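Local coordinates for ABC transporter substrate-binding protein (PDB 3LKV), which probably serves as the substrate-binding protein of an ABC transporter, holding a small ligand such as phenylalanine, found here between its two lobes, at residues Ser121-Pro125 / Gly240-Tyr244; Ala235-Phe241 / Gly273-Asn279; Ala24-Leu29 / Tyr243-Val248; Val117-Ser121 / Gln249-Tyr253; Val107-Glu111 / Asp267-Ala271. One frame throughout, in Å; residues are numbered along the deposited sequence.

Contact 1. Residues Ser121-Pro125 / Gly240-Tyr244; sequences SDLSP and GFDYY. With PHE (phenylalanine), chain B.
Gly240 is extended (phi/psi -111/169) and leads from strand 237-240 toward helix 243-258, facing the loop 121-125; across the gap CA atoms lie 7.4 Å apart for Asp122-Phe241 and 7.7 Å for Ser124-Gly240. Phe241, chi1 m, points its ring edge at two carbonyls, with Asp122 O 3.3 Å from Phe241 CE2 and Leu123 O 3.4 Å from Phe241 CZ, while Pro125 CD lies 4.3 Å from CZ of the same ring. Asp242 is the N-cap of the next helix, its OD1 accepting a weak bond from Tyr244 N (3.1 Å). Tyr243, also m, extends its hydroxyl to Asp122: Tyr243 OH donates to Asp122 OD2 at a very short 2.5 Å. Asp122, chi1 p, also receives the ligand amine, PHE N to Asp122 OD2 at 2.8 Å, so this carboxylate recognises the amino acid. These are two of the interlobe crossovers of a periplasmic-binding-protein fold: strand 117-121 passes to helix 126-136, and strand 237-240 to helix 243-258.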
# COMPACT_ATOMS: atom_id res chain seq x y z
N SER A 121 -17.95 5.10 -16.92
CA SER A 121 -18.51 6.39 -16.60
C SER A 121 -19.35 6.40 -15.32
O SER A 121 -20.14 5.46 -15.09
CB SER A 121 -19.41 6.85 -17.76
OG SER A 121 -20.12 8.01 -17.36
N ASP A 122 -19.21 7.48 -14.53
CA ASP A 122 -20.06 7.70 -13.30
C ASP A 122 -21.05 8.85 -13.49
O ASP A 122 -21.23 9.69 -12.60
CB ASP A 122 -19.25 7.94 -12.02
CG ASP A 122 -18.43 9.23 -12.06
OD1 ASP A 122 -18.05 9.61 -13.18
OD2 ASP A 122 -18.14 9.86 -11.00
N LEU A 123 -21.67 8.88 -14.67
CA LEU A 123 -22.58 9.96 -15.04
C LEU A 123 -23.67 10.09 -13.98
O LEU A 123 -24.31 9.13 -13.74
CB LEU A 123 -23.22 9.68 -16.39
CG LEU A 123 -24.29 10.72 -16.78
CD1 LEU A 123 -23.65 12.11 -16.86
CD2 LEU A 123 -24.99 10.38 -18.11
N SER A 124 -23.80 11.25 -13.32
CA SER A 124 -24.79 11.45 -12.27
C SER A 124 -26.20 11.51 -12.84
O SER A 124 -26.42 12.11 -13.84
CB SER A 124 -24.54 12.78 -11.62
OG SER A 124 -23.31 12.78 -10.96
N PRO A 125 -27.18 10.90 -12.16
CA PRO A 125 -28.58 11.13 -12.56
C PRO A 125 -29.08 12.47 -11.99
O PRO A 125 -29.77 12.53 -10.95
CB PRO A 125 -29.31 9.95 -11.91
CG PRO A 125 -28.50 9.71 -10.62
CD PRO A 125 -27.07 10.17 -10.88
N GLY A 240 -25.38 8.86 -4.36
CA GLY A 240 -24.16 8.64 -5.14
C GLY A 240 -23.91 7.19 -5.48
O GLY A 240 -24.55 6.28 -4.93
N PHE A 241 -22.95 6.96 -6.35
CA PHE A 241 -22.52 5.59 -6.69
C PHE A 241 -21.58 5.07 -5.64
O PHE A 241 -21.11 5.81 -4.75
CB PHE A 241 -21.80 5.57 -8.04
CG PHE A 241 -22.65 6.02 -9.18
CD1 PHE A 241 -23.73 5.27 -9.56
CD2 PHE A 241 -22.40 7.22 -9.83
CE1 PHE A 241 -24.57 5.72 -10.61
CE2 PHE A 241 -23.20 7.63 -10.86
CZ PHE A 241 -24.31 6.88 -11.25
N ASP A 242 -21.32 3.78 -5.75
CA ASP A 242 -20.37 3.09 -4.89
C ASP A 242 -19.05 3.06 -5.68
O ASP A 242 -18.88 2.26 -6.58
CB ASP A 242 -20.88 1.67 -4.58
CG ASP A 242 -19.91 0.87 -3.72
OD1 ASP A 242 -18.72 1.28 -3.57
OD2 ASP A 242 -20.34 -0.16 -3.19
N TYR A 243 -18.14 3.96 -5.35
CA TYR A 243 -16.93 4.10 -6.17
C TYR A 243 -15.98 2.90 -5.98
O TYR A 243 -15.20 2.59 -6.88
CB TYR A 243 -16.25 5.47 -5.93
CG TYR A 243 -17.00 6.56 -6.63
CD1 TYR A 243 -18.02 7.27 -6.00
CD2 TYR A 243 -16.72 6.86 -7.95
CE1 TYR A 243 -18.73 8.26 -6.69
CE2 TYR A 243 -17.41 7.82 -8.64
CZ TYR A 243 -18.43 8.52 -8.03
OH TYR A 243 -19.10 9.49 -8.74
N TYR A 244 -16.06 2.22 -4.83
CA TYR A 244 -15.22 1.02 -4.64
C TYR A 244 -15.63 -0.01 -5.70
O TYR A 244 -14.80 -0.56 -6.36
CB TYR A 244 -15.29 0.48 -3.21
CG TYR A 244 -14.54 -0.79 -3.02
CD1 TYR A 244 -13.20 -0.79 -2.71
CD2 TYR A 244 -15.17 -2.02 -3.14
CE1 TYR A 244 -12.48 -1.97 -2.53
CE2 TYR A 244 -14.47 -3.22 -2.93
CZ TYR A 244 -13.12 -3.18 -2.65
OH TYR A 244 -12.41 -4.37 -2.47
N PHE B . -16.69 11.90 -12.21
CA PHE B . -15.60 12.88 -11.82
C PHE B . -14.75 13.20 -13.08
O PHE B . -15.27 12.96 -14.21
CB PHE B . -14.75 12.36 -10.65
CG PHE B . -15.45 12.49 -9.30
CD1 PHE B . -15.60 13.76 -8.70
CD2 PHE B . -15.97 11.40 -8.65
CE1 PHE B . -16.25 13.90 -7.51
CE2 PHE B . -16.61 11.52 -7.45
CZ PHE B . -16.77 12.76 -6.87
OXT PHE B . -13.61 13.71 -13.04

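Contact 2. Residues Ala235-Phe241 / Gly273-Asn279; sequences AIASLGF and GSDLVIN
Ala235 and Ile236 lead into the strand, and Ala235 O touches Asn279 CB at 3.1 Å. Ile236 O takes a short hydrogen bond from Asn279 N (2.6 Å, 167°), where Asn279 caps the following helix and sends ND2 back to Val231 O. From Ala237 on the chain is extended and runs antiparallel to strand 275-278, at 164° and 4.7 Å between axes. Ala237 forms a non-hydrogen-bonded pair with Ile278 (CA-CA 4.2 Å), Ala237 CB meeting Ile278 CD1 at 3.6 Å. Ser238 and Val277 are a hydrogen-bonded pair: Ser238 N to Val277 O 2.9 Å, Val277 N to Ser238 O 3.0 Å. Strand 275-278 is an edge strand of its six-stranded sheet and the antiparallel one, added beside strand 237-240 to an otherwise parallel alpha/beta lobe. Leu239 (t, p) pairs with Leu276 without hydrogen bonds, Leu239 CD1 lying 3.9 Å from Leu276 CB; with Ala237, Ile278 and Leu276 it lines the face covered by helix 126-136. Gly240 and Asp275 form the next hydrogen-bonded pair: Gly240 O accepts from Asp275 N (2.9 Å), and a water bridges the other side, accepting from Gly240 N (2.9 Å), donating to Asp275 O (2.7 Å) and hydrogen-bonding Ser238 OG (2.8 Å). Phe241, chi1 m, sets CE1 3.5 Å from Ser274 OG, with Gly273 O 3.9 Å from Phe241 CD1 at the ring edge.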
# COMPACT_ATOMS: atom_id res chain seq x y z
N ALA A 235 -23.21 17.09 4.26
CA ALA A 235 -24.38 17.21 3.40
C ALA A 235 -25.55 16.52 4.12
O ALA A 235 -25.37 15.53 4.79
CB ALA A 235 -24.12 16.55 2.04
N ILE A 236 -26.76 17.03 3.96
CA ILE A 236 -27.91 16.36 4.59
C ILE A 236 -28.33 15.03 3.96
O ILE A 236 -28.86 14.14 4.63
CB ILE A 236 -29.10 17.30 4.70
CG1 ILE A 236 -29.64 17.70 3.33
CG2 ILE A 236 -28.70 18.51 5.50
CD1 ILE A 236 -30.92 18.54 3.44
N ALA A 237 -28.06 14.87 2.68
CA ALA A 237 -28.49 13.70 1.97
C ALA A 237 -27.59 13.57 0.77
O ALA A 237 -26.99 14.56 0.31
CB ALA A 237 -29.91 13.86 1.53
N SER A 238 -27.51 12.37 0.21
CA SER A 238 -26.81 12.17 -1.05
C SER A 238 -27.36 11.01 -1.81
O SER A 238 -27.95 10.10 -1.22
CB SER A 238 -25.32 11.95 -0.79
OG SER A 238 -25.14 10.77 -0.04
N LEU A 239 -27.15 11.00 -3.12
CA LEU A 239 -27.54 9.84 -3.92
C LEU A 239 -26.42 9.47 -4.89
O LEU A 239 -26.48 9.75 -6.09
CB LEU A 239 -28.87 10.12 -4.65
CG LEU A 239 -29.48 8.96 -5.43
CD1 LEU A 239 -29.90 7.88 -4.43
CD2 LEU A 239 -30.65 9.43 -6.30
N GLY A 240 -25.38 8.86 -4.36
CA GLY A 240 -24.16 8.64 -5.14
C GLY A 240 -23.91 7.19 -5.48
O GLY A 240 -24.55 6.28 -4.93
N PHE A 241 -22.95 6.96 -6.35
CA PHE A 241 -22.52 5.59 -6.69
C PHE A 241 -21.58 5.07 -5.64
O PHE A 241 -21.11 5.81 -4.75
CB PHE A 241 -21.80 5.57 -8.04
CG PHE A 241 -22.65 6.02 -9.18
CD1 PHE A 241 -23.73 5.27 -9.56
CD2 PHE A 241 -22.40 7.22 -9.83
CE1 PHE A 241 -24.57 5.72 -10.61
CE2 PHE A 241 -23.20 7.63 -10.86
CZ PHE A 241 -24.31 6.88 -11.25
N GLY A 273 -27.42 2.36 -10.18
CA GLY A 273 -27.75 2.07 -8.78
C GLY A 273 -26.97 2.93 -7.80
O GLY A 273 -25.82 2.66 -7.48
N SER A 274 -27.61 3.98 -7.33
CA SER A 274 -26.98 4.88 -6.40
C SER A 274 -27.56 4.58 -5.03
O SER A 274 -28.67 4.12 -4.95
CB SER A 274 -27.26 6.32 -6.83
OG SER A 274 -27.00 6.52 -8.22
N ASP A 275 -26.83 4.82 -3.95
CA ASP A 275 -27.40 4.59 -2.62
C ASP A 275 -27.87 5.91 -2.03
O ASP A 275 -27.12 6.89 -2.00
CB ASP A 275 -26.41 3.92 -1.67
CG ASP A 275 -25.91 2.57 -2.20
OD1 ASP A 275 -26.77 1.70 -2.46
OD2 ASP A 275 -24.68 2.41 -2.40
N LEU A 276 -29.11 5.92 -1.56
CA LEU A 276 -29.68 7.04 -0.84
C LEU A 276 -29.19 7.02 0.58
O LEU A 276 -29.47 6.10 1.32
CB LEU A 276 -31.21 6.94 -0.88
CG LEU A 276 -32.02 8.02 -0.16
CD1 LEU A 276 -31.46 9.40 -0.43
CD2 LEU A 276 -33.59 7.91 -0.53
N VAL A 277 -28.44 8.05 0.97
CA VAL A 277 -27.90 8.16 2.31
C VAL A 277 -28.36 9.51 2.90
O VAL A 277 -28.43 10.48 2.16
CB VAL A 277 -26.38 8.09 2.27
CG1 VAL A 277 -25.78 8.28 3.66
CG2 VAL A 277 -25.92 6.75 1.57
N ILE A 278 -28.72 9.54 4.19
CA ILE A 278 -29.24 10.74 4.89
C ILE A 278 -28.37 11.05 6.09
O ILE A 278 -28.03 10.15 6.85
CB ILE A 278 -30.68 10.55 5.44
CG1 ILE A 278 -31.66 10.17 4.34
CG2 ILE A 278 -31.16 11.82 6.15
CD1 ILE A 278 -31.53 10.98 3.07
N ASN A 279 -28.00 12.32 6.27
CA ASN A 279 -27.30 12.73 7.46
C ASN A 279 -28.26 13.44 8.43
O ASN A 279 -28.47 14.66 8.37
CB ASN A 279 -26.11 13.61 7.13
CG ASN A 279 -25.19 13.79 8.31
OD1 ASN A 279 -25.62 13.66 9.47
ND2 ASN A 279 -23.93 14.06 8.04
O HOH W 1 -24.93 8.46 -1.53

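Contact 3. Residues Ala24-Leu29 / Tyr243-Val248; sequences ATRQGL and YYQIGV. With PHE (phenylalanine), chain B.
Helical segments 24-29 and 243-248 run side by side, their axes 6.3 Å apart and crossing at -38°, and meet at Gly28 and Gly247, whose CA atoms are 4.1 Å apart. A CB on either glycine would clash with the opposite backbone. This is close helix packing through glycines, and CA-H...O contacts line it, among them Gly247 CA to Thr25 O (3.2 Å), Gly28 CA to Tyr244 O (3.5 Å) and Tyr244 CA to Ala24 O (3.5 Å). Around the glycines, Ala24 CB reaches Tyr243 CB and Tyr244 CB, each at 4.3 Å. Tyr244 (t, chi2 87°) lays a ring face over Gly28 CA, and its CE1 is 4.0 Å from Gln27 CG; Tyr244 OH and Gln27 NE2 both bond to Asp31. Thr25 (m) sets OG1 3.3 Å from Tyr243 CB while bonding mainly to Ala21 O. Tyr243 (m, chi2 91°) turns its ring end away from segment 24-29, while still touching Ala21 of the same helix; Tyr243 OH lies 3.5 Å from PHE CE2 and bonds to Asp122. Both helices rest on the parallel sheet of the first lobe: Thr25 and Ile246 touch Thr96 of strand 93-98, and Leu29 touches Val74 of strand 72-76.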
# COMPACT_ATOMS: atom_id res chain seq x y z
N ALA A 24 -11.36 5.47 -3.27
CA ALA A 24 -12.10 4.22 -3.18
C ALA A 24 -12.05 3.53 -4.55
O ALA A 24 -11.98 2.32 -4.63
CB ALA A 24 -13.58 4.42 -2.72
N THR A 25 -12.14 4.30 -5.62
CA THR A 25 -12.08 3.74 -6.93
C THR A 25 -10.75 3.03 -7.12
O THR A 25 -10.70 1.92 -7.61
CB THR A 25 -12.24 4.81 -8.00
OG1 THR A 25 -13.52 5.44 -7.83
CG2 THR A 25 -12.21 4.20 -9.35
N ARG A 26 -9.68 3.68 -6.70
CA ARG A 26 -8.35 3.12 -6.84
C ARG A 26 -8.17 1.85 -6.00
O ARG A 26 -7.54 0.90 -6.46
CB ARG A 26 -7.28 4.16 -6.48
CG ARG A 26 -5.89 3.66 -6.77
CD ARG A 26 -4.83 4.68 -6.68
NE ARG A 26 -4.32 4.81 -5.31
CZ ARG A 26 -4.65 5.78 -4.48
NH1 ARG A 26 -5.51 6.72 -4.82
NH2 ARG A 26 -4.14 5.80 -3.28
N GLN A 27 -8.70 1.82 -4.79
CA GLN A 27 -8.60 0.62 -3.95
C GLN A 27 -9.38 -0.53 -4.58
O GLN A 27 -8.97 -1.71 -4.58
CB GLN A 27 -9.17 0.90 -2.57
CG GLN A 27 -8.94 -0.26 -1.56
CD GLN A 27 -7.47 -0.58 -1.35
OE1 GLN A 27 -6.72 0.27 -0.88
NE2 GLN A 27 -7.04 -1.82 -1.67
N GLY A 28 -10.54 -0.18 -5.10
CA GLY A 28 -11.37 -1.15 -5.80
C GLY A 28 -10.69 -1.78 -7.00
O GLY A 28 -10.80 -2.99 -7.24
N LEU A 29 -9.96 -0.96 -7.74
CA LEU A 29 -9.22 -1.45 -8.86
C LEU A 29 -8.14 -2.47 -8.43
O LEU A 29 -7.98 -3.54 -9.05
CB LEU A 29 -8.58 -0.28 -9.59
CG LEU A 29 -7.55 -0.68 -10.66
CD1 LEU A 29 -8.18 -1.57 -11.72
CD2 LEU A 29 -6.97 0.60 -11.29
N TYR A 243 -18.14 3.96 -5.35
CA TYR A 243 -16.93 4.10 -6.17
C TYR A 243 -15.98 2.90 -5.98
O TYR A 243 -15.20 2.59 -6.88
CB TYR A 243 -16.25 5.47 -5.93
CG TYR A 243 -17.00 6.56 -6.63
CD1 TYR A 243 -18.02 7.27 -6.00
CD2 TYR A 243 -16.72 6.86 -7.95
CE1 TYR A 243 -18.73 8.26 -6.69
CE2 TYR A 243 -17.41 7.82 -8.64
CZ TYR A 243 -18.43 8.52 -8.03
OH TYR A 243 -19.10 9.49 -8.74
N TYR A 244 -16.06 2.22 -4.83
CA TYR A 244 -15.22 1.02 -4.64
C TYR A 244 -15.63 -0.01 -5.70
O TYR A 244 -14.80 -0.56 -6.36
CB TYR A 244 -15.29 0.48 -3.21
CG TYR A 244 -14.54 -0.79 -3.02
CD1 TYR A 244 -13.20 -0.79 -2.71
CD2 TYR A 244 -15.17 -2.02 -3.14
CE1 TYR A 244 -12.48 -1.97 -2.53
CE2 TYR A 244 -14.47 -3.22 -2.93
CZ TYR A 244 -13.12 -3.18 -2.65
OH TYR A 244 -12.41 -4.37 -2.47
N GLN A 245 -16.93 -0.21 -5.91
CA GLN A 245 -17.38 -1.21 -6.88
C GLN A 245 -17.08 -0.83 -8.30
O GLN A 245 -16.86 -1.69 -9.15
CB GLN A 245 -18.89 -1.51 -6.74
CG GLN A 245 -19.27 -2.30 -5.46
CD GLN A 245 -18.43 -3.57 -5.24
OE1 GLN A 245 -18.04 -4.26 -6.20
NE2 GLN A 245 -18.12 -3.86 -3.99
N ILE A 246 -17.14 0.46 -8.57
CA ILE A 246 -16.71 0.95 -9.90
C ILE A 246 -15.23 0.61 -10.12
O ILE A 246 -14.82 0.21 -11.18
CB ILE A 246 -16.88 2.49 -9.99
CG1 ILE A 246 -18.36 2.86 -10.04
CG2 ILE A 246 -16.08 3.07 -11.23
CD1 ILE A 246 -18.61 4.42 -9.88
N GLY A 247 -14.41 0.78 -9.10
CA GLY A 247 -13.02 0.36 -9.21
C GLY A 247 -12.91 -1.14 -9.46
O GLY A 247 -12.18 -1.56 -10.34
N VAL A 248 -13.67 -1.95 -8.72
CA VAL A 248 -13.69 -3.38 -8.96
C VAL A 248 -14.07 -3.72 -10.39
O VAL A 248 -13.42 -4.53 -11.05
CB VAL A 248 -14.59 -4.14 -7.93
CG1 VAL A 248 -14.71 -5.67 -8.29
CG2 VAL A 248 -14.04 -3.94 -6.50
N PHE B . -16.69 11.90 -12.21
CA PHE B . -15.60 12.88 -11.82
C PHE B . -14.75 13.20 -13.08
O PHE B . -15.27 12.96 -14.21
CB PHE B . -14.75 12.36 -10.65
CG PHE B . -15.45 12.49 -9.30
CD1 PHE B . -15.60 13.76 -8.70
CD2 PHE B . -15.97 11.40 -8.65
CE1 PHE B . -16.25 13.90 -7.51
CE2 PHE B . -16.61 11.52 -7.45
CZ PHE B . -16.77 12.76 -6.87
OXT PHE B . -13.61 13.71 -13.04

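Contact 4. Residues Val117-Ser121 / Gln249-Tyr253; sequences VTGLS and QTADY
This is helix-on-sheet packing: helix 243-258 lies along strand 117-121 of the parallel sheet, the axes of segments 117-121 and 249-253 being 8.3 Å apart and nearly antiparallel (167°). The nearest CA pairs are Gly119-Tyr253 and Leu120-Thr250, both 6.8 Å. Leu120 points at the helix with chi1 at -92°, between the usual wells, which brings Leu120 CD1 to 3.6 Å from Gln249 CB and 3.3 Å from Thr250 N; Leu120 CG lies 4.0 Å from Tyr253 CE2. Tyr253 (chi1 m) lays its ring against the strand: Gly119 CA sits over the ring face, 4.2 Å from the centroid, a CH-pi contact. Gly119 has phi/psi 148/-147, where a CB would jam against the preceding carbonyl. Thr118 OG1 is 3.5 Å from Tyr253 CE1 but bonds to Leu266 O, and Tyr253 OH bonds to Asp267 O. The following chain returns as strand 269-270, parallel to strand 117-121 and beside it, so the helix antiparallel to these strands has the packing of a layered, Rossmann-like alpha/beta lobe.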
# COMPACT_ATOMS: atom_id res chain seq x y z
N VAL A 117 -8.82 3.72 -26.23
CA VAL A 117 -9.46 4.20 -25.01
C VAL A 117 -10.80 3.53 -24.76
O VAL A 117 -11.61 3.37 -25.67
CB VAL A 117 -9.73 5.74 -25.10
CG1 VAL A 117 -10.15 6.30 -23.69
CG2 VAL A 117 -8.50 6.48 -25.62
N THR A 118 -11.02 3.15 -23.51
CA THR A 118 -12.28 2.60 -23.05
C THR A 118 -12.39 2.80 -21.57
O THR A 118 -11.49 3.38 -20.98
CB THR A 118 -12.45 1.10 -23.36
OG1 THR A 118 -13.83 0.73 -23.11
CG2 THR A 118 -11.55 0.27 -22.54
N GLY A 119 -13.49 2.34 -20.96
CA GLY A 119 -13.61 2.39 -19.50
C GLY A 119 -15.00 2.59 -18.93
O GLY A 119 -15.97 2.12 -19.48
N LEU A 120 -15.08 3.28 -17.82
CA LEU A 120 -16.30 3.36 -17.02
C LEU A 120 -16.68 4.80 -16.70
O LEU A 120 -15.86 5.61 -16.24
CB LEU A 120 -16.11 2.59 -15.73
CG LEU A 120 -16.52 1.12 -15.65
CD1 LEU A 120 -15.71 0.20 -14.67
CD2 LEU A 120 -18.01 1.09 -15.25
N SER A 121 -17.95 5.10 -16.92
CA SER A 121 -18.51 6.39 -16.60
C SER A 121 -19.35 6.40 -15.32
O SER A 121 -20.14 5.46 -15.09
CB SER A 121 -19.41 6.85 -17.76
OG SER A 121 -20.12 8.01 -17.36
N GLN A 249 -15.07 -3.04 -10.93
CA GLN A 249 -15.42 -3.30 -12.34
C GLN A 249 -14.38 -2.80 -13.30
O GLN A 249 -14.25 -3.33 -14.40
CB GLN A 249 -16.72 -2.62 -12.75
CG GLN A 249 -18.01 -3.07 -12.14
CD GLN A 249 -19.17 -2.17 -12.66
OE1 GLN A 249 -19.35 -1.95 -13.87
NE2 GLN A 249 -19.92 -1.64 -11.73
N THR A 250 -13.67 -1.73 -12.95
CA THR A 250 -12.54 -1.28 -13.77
C THR A 250 -11.50 -2.39 -13.99
O THR A 250 -10.90 -2.48 -15.05
CB THR A 250 -11.87 -0.05 -13.16
OG1 THR A 250 -12.86 0.97 -12.85
CG2 THR A 250 -10.79 0.48 -14.12
N ALA A 251 -11.32 -3.26 -13.02
CA ALA A 251 -10.32 -4.33 -13.14
C ALA A 251 -10.70 -5.33 -14.20
O ALA A 251 -9.83 -5.95 -14.76
CB ALA A 251 -10.14 -5.07 -11.79
N ASP A 252 -11.99 -5.53 -14.44
CA ASP A 252 -12.43 -6.33 -15.56
C ASP A 252 -11.90 -5.83 -16.88
O ASP A 252 -11.47 -6.62 -17.68
CB ASP A 252 -13.96 -6.38 -15.72
CG ASP A 252 -14.67 -7.07 -14.57
OD1 ASP A 252 -14.01 -7.73 -13.72
OD2 ASP A 252 -15.93 -6.95 -14.53
N TYR A 253 -11.96 -4.52 -17.12
CA TYR A 253 -11.43 -3.96 -18.36
C TYR A 253 -9.89 -4.16 -18.43
O TYR A 253 -9.31 -4.63 -19.43
CB TYR A 253 -11.76 -2.44 -18.44
CG TYR A 253 -13.20 -2.08 -18.80
CD1 TYR A 253 -13.53 -1.71 -20.11
CD2 TYR A 253 -14.20 -2.07 -17.85
CE1 TYR A 253 -14.82 -1.41 -20.49
CE2 TYR A 253 -15.57 -1.76 -18.23
CZ TYR A 253 -15.85 -1.43 -19.54
OH TYR A 253 -17.13 -1.08 -19.94

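Contact 5. Residues Val107-Glu111 / Asp267-Ala271; sequences VKQLE and DVQVA. With ZN (zinc ion), chain D.
Neither segment is helical: 107-111 is an irregular loop, and 267-271 is extended, becoming strand 269-270. They approach closely at one end, CA atoms being 4.9 Å apart for both Leu110-Val268 and Glu111-Asp267, and a single well-aligned backbone bond joins them, Val268 N to Leu110 O at 3.0 Å and 174°. Beneath it, Leu110 (m, t) packs its CD2 3.4 Å from Val268 CG1 and its CD1 4.1 Å from Val270 CG2, while Val107 CG1 lies 4.5 Å from Val268 CG2. At the surface two carboxylates converge on a zinc ion: Glu111 (t, p) binds ZN through OE2 at 1.8 Å, and Asp267 (m) through OD2 at 2.0 Å. The acids come as close as 3.0 Å, between Glu111 OE1 and Asp267 OD2, and the shared cation offsets the repulsion of their like charges; Asp267 OD1 also accepts from Gln112. The zinc thus bridges two segments with 155 residues between them. Strand 269-270 is an edge strand of the parallel sheet, bonded along strand 117-121 through Gly119 and Ser121, while Val107 and Val268 reach Phe95 of strand 93-98 and Gln269 touches helix 243-258.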
# COMPACT_ATOMS: atom_id res chain seq x y z
N VAL A 107 -13.64 9.45 -25.86
CA VAL A 107 -14.14 8.56 -26.88
C VAL A 107 -15.13 9.28 -27.82
O VAL A 107 -15.84 10.21 -27.41
CB VAL A 107 -14.80 7.31 -26.25
CG1 VAL A 107 -13.80 6.50 -25.36
CG2 VAL A 107 -16.05 7.68 -25.51
N LYS A 108 -15.22 8.84 -29.07
CA LYS A 108 -16.21 9.40 -30.00
C LYS A 108 -17.64 8.99 -29.59
O LYS A 108 -18.60 9.73 -29.78
CB LYS A 108 -15.88 8.93 -31.41
CG LYS A 108 -16.59 9.80 -32.47
CD LYS A 108 -16.48 9.30 -33.91
CE LYS A 108 -17.70 9.78 -34.71
NZ LYS A 108 -17.49 9.74 -36.15
N GLN A 109 -17.79 7.78 -29.07
CA GLN A 109 -19.09 7.30 -28.58
C GLN A 109 -18.85 6.14 -27.61
O GLN A 109 -17.79 5.53 -27.61
CB GLN A 109 -20.01 6.84 -29.75
CG GLN A 109 -19.61 5.50 -30.44
CD GLN A 109 -18.51 5.68 -31.49
OE1 GLN A 109 -18.50 6.63 -32.24
NE2 GLN A 109 -17.60 4.73 -31.56
N LEU A 110 -19.84 5.83 -26.82
CA LEU A 110 -19.71 4.77 -25.82
C LEU A 110 -19.67 3.34 -26.42
O LEU A 110 -18.93 2.50 -25.93
CB LEU A 110 -20.82 4.90 -24.81
CG LEU A 110 -20.88 6.26 -24.10
CD1 LEU A 110 -22.16 6.33 -23.23
CD2 LEU A 110 -19.60 6.54 -23.31
N GLU A 111 -20.43 3.09 -27.49
CA GLU A 111 -20.46 1.76 -28.12
C GLU A 111 -19.25 1.57 -29.03
O GLU A 111 -19.05 2.32 -29.97
CB GLU A 111 -21.77 1.59 -28.92
CG GLU A 111 -21.99 0.19 -29.64
CD GLU A 111 -22.05 -1.01 -28.66
OE1 GLU A 111 -22.36 -0.79 -27.49
OE2 GLU A 111 -21.77 -2.19 -29.06
N ASP A 267 -17.03 -1.91 -25.00
CA ASP A 267 -17.99 -0.84 -24.76
C ASP A 267 -17.75 -0.13 -23.42
O ASP A 267 -17.42 -0.75 -22.42
CB ASP A 267 -19.45 -1.34 -24.78
CG ASP A 267 -19.85 -2.00 -26.05
OD1 ASP A 267 -19.24 -1.70 -27.15
OD2 ASP A 267 -20.80 -2.87 -25.96
N VAL A 268 -17.99 1.17 -23.41
CA VAL A 268 -17.90 1.95 -22.20
C VAL A 268 -19.12 1.63 -21.31
O VAL A 268 -20.24 1.67 -21.74
CB VAL A 268 -17.84 3.45 -22.52
CG1 VAL A 268 -18.06 4.33 -21.22
CG2 VAL A 268 -16.55 3.77 -23.16
N GLN A 269 -18.90 1.36 -20.05
CA GLN A 269 -19.98 1.02 -19.16
C GLN A 269 -20.41 2.25 -18.37
O GLN A 269 -19.57 3.03 -17.92
CB GLN A 269 -19.46 -0.03 -18.20
CG GLN A 269 -20.47 -0.58 -17.24
CD GLN A 269 -21.35 -1.58 -17.94
OE1 GLN A 269 -20.83 -2.44 -18.69
NE2 GLN A 269 -22.68 -1.47 -17.75
N VAL A 270 -21.71 2.43 -18.19
CA VAL A 270 -22.20 3.53 -17.37
C VAL A 270 -22.63 2.99 -16.02
O VAL A 270 -23.37 2.04 -15.97
CB VAL A 270 -23.36 4.28 -18.10
CG1 VAL A 270 -23.78 5.50 -17.28
CG2 VAL A 270 -22.90 4.71 -19.54
N ALA A 271 -22.14 3.54 -14.92
CA ALA A 271 -22.54 3.08 -13.58
C ALA A 271 -24.06 3.20 -13.36
O ALA A 271 -24.72 4.08 -13.92
CB ALA A 271 -21.83 3.84 -12.51
ZN ZN D . -21.41 -3.38 -27.78

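How the contacts relate
Contacts 1 and 3 share Tyr243 and both touch the bound phenylalanine; their centres are 11 Å apart, and Ile246 CD1 of contact 3 lies 3.9 Å from Phe241 CB of contact 1. Contact 4, about 11 Å from contact 3 between centres, follows the same helix 243-258 away from the pocket. Contacts 4 and 5, centres about 9 Å apart, join where Tyr253 OH reaches Asp267 O (2.5 Å), so the helix is tied to a zinc-binding residue. Ser121 O and Ala271 N, 2.8 Å apart, connect contact 5 with contact 1. Contact 2 shares Gly240 and Phe241 with contact 1 and lies in the second lobe, about 25 Å from contact 5 between centres.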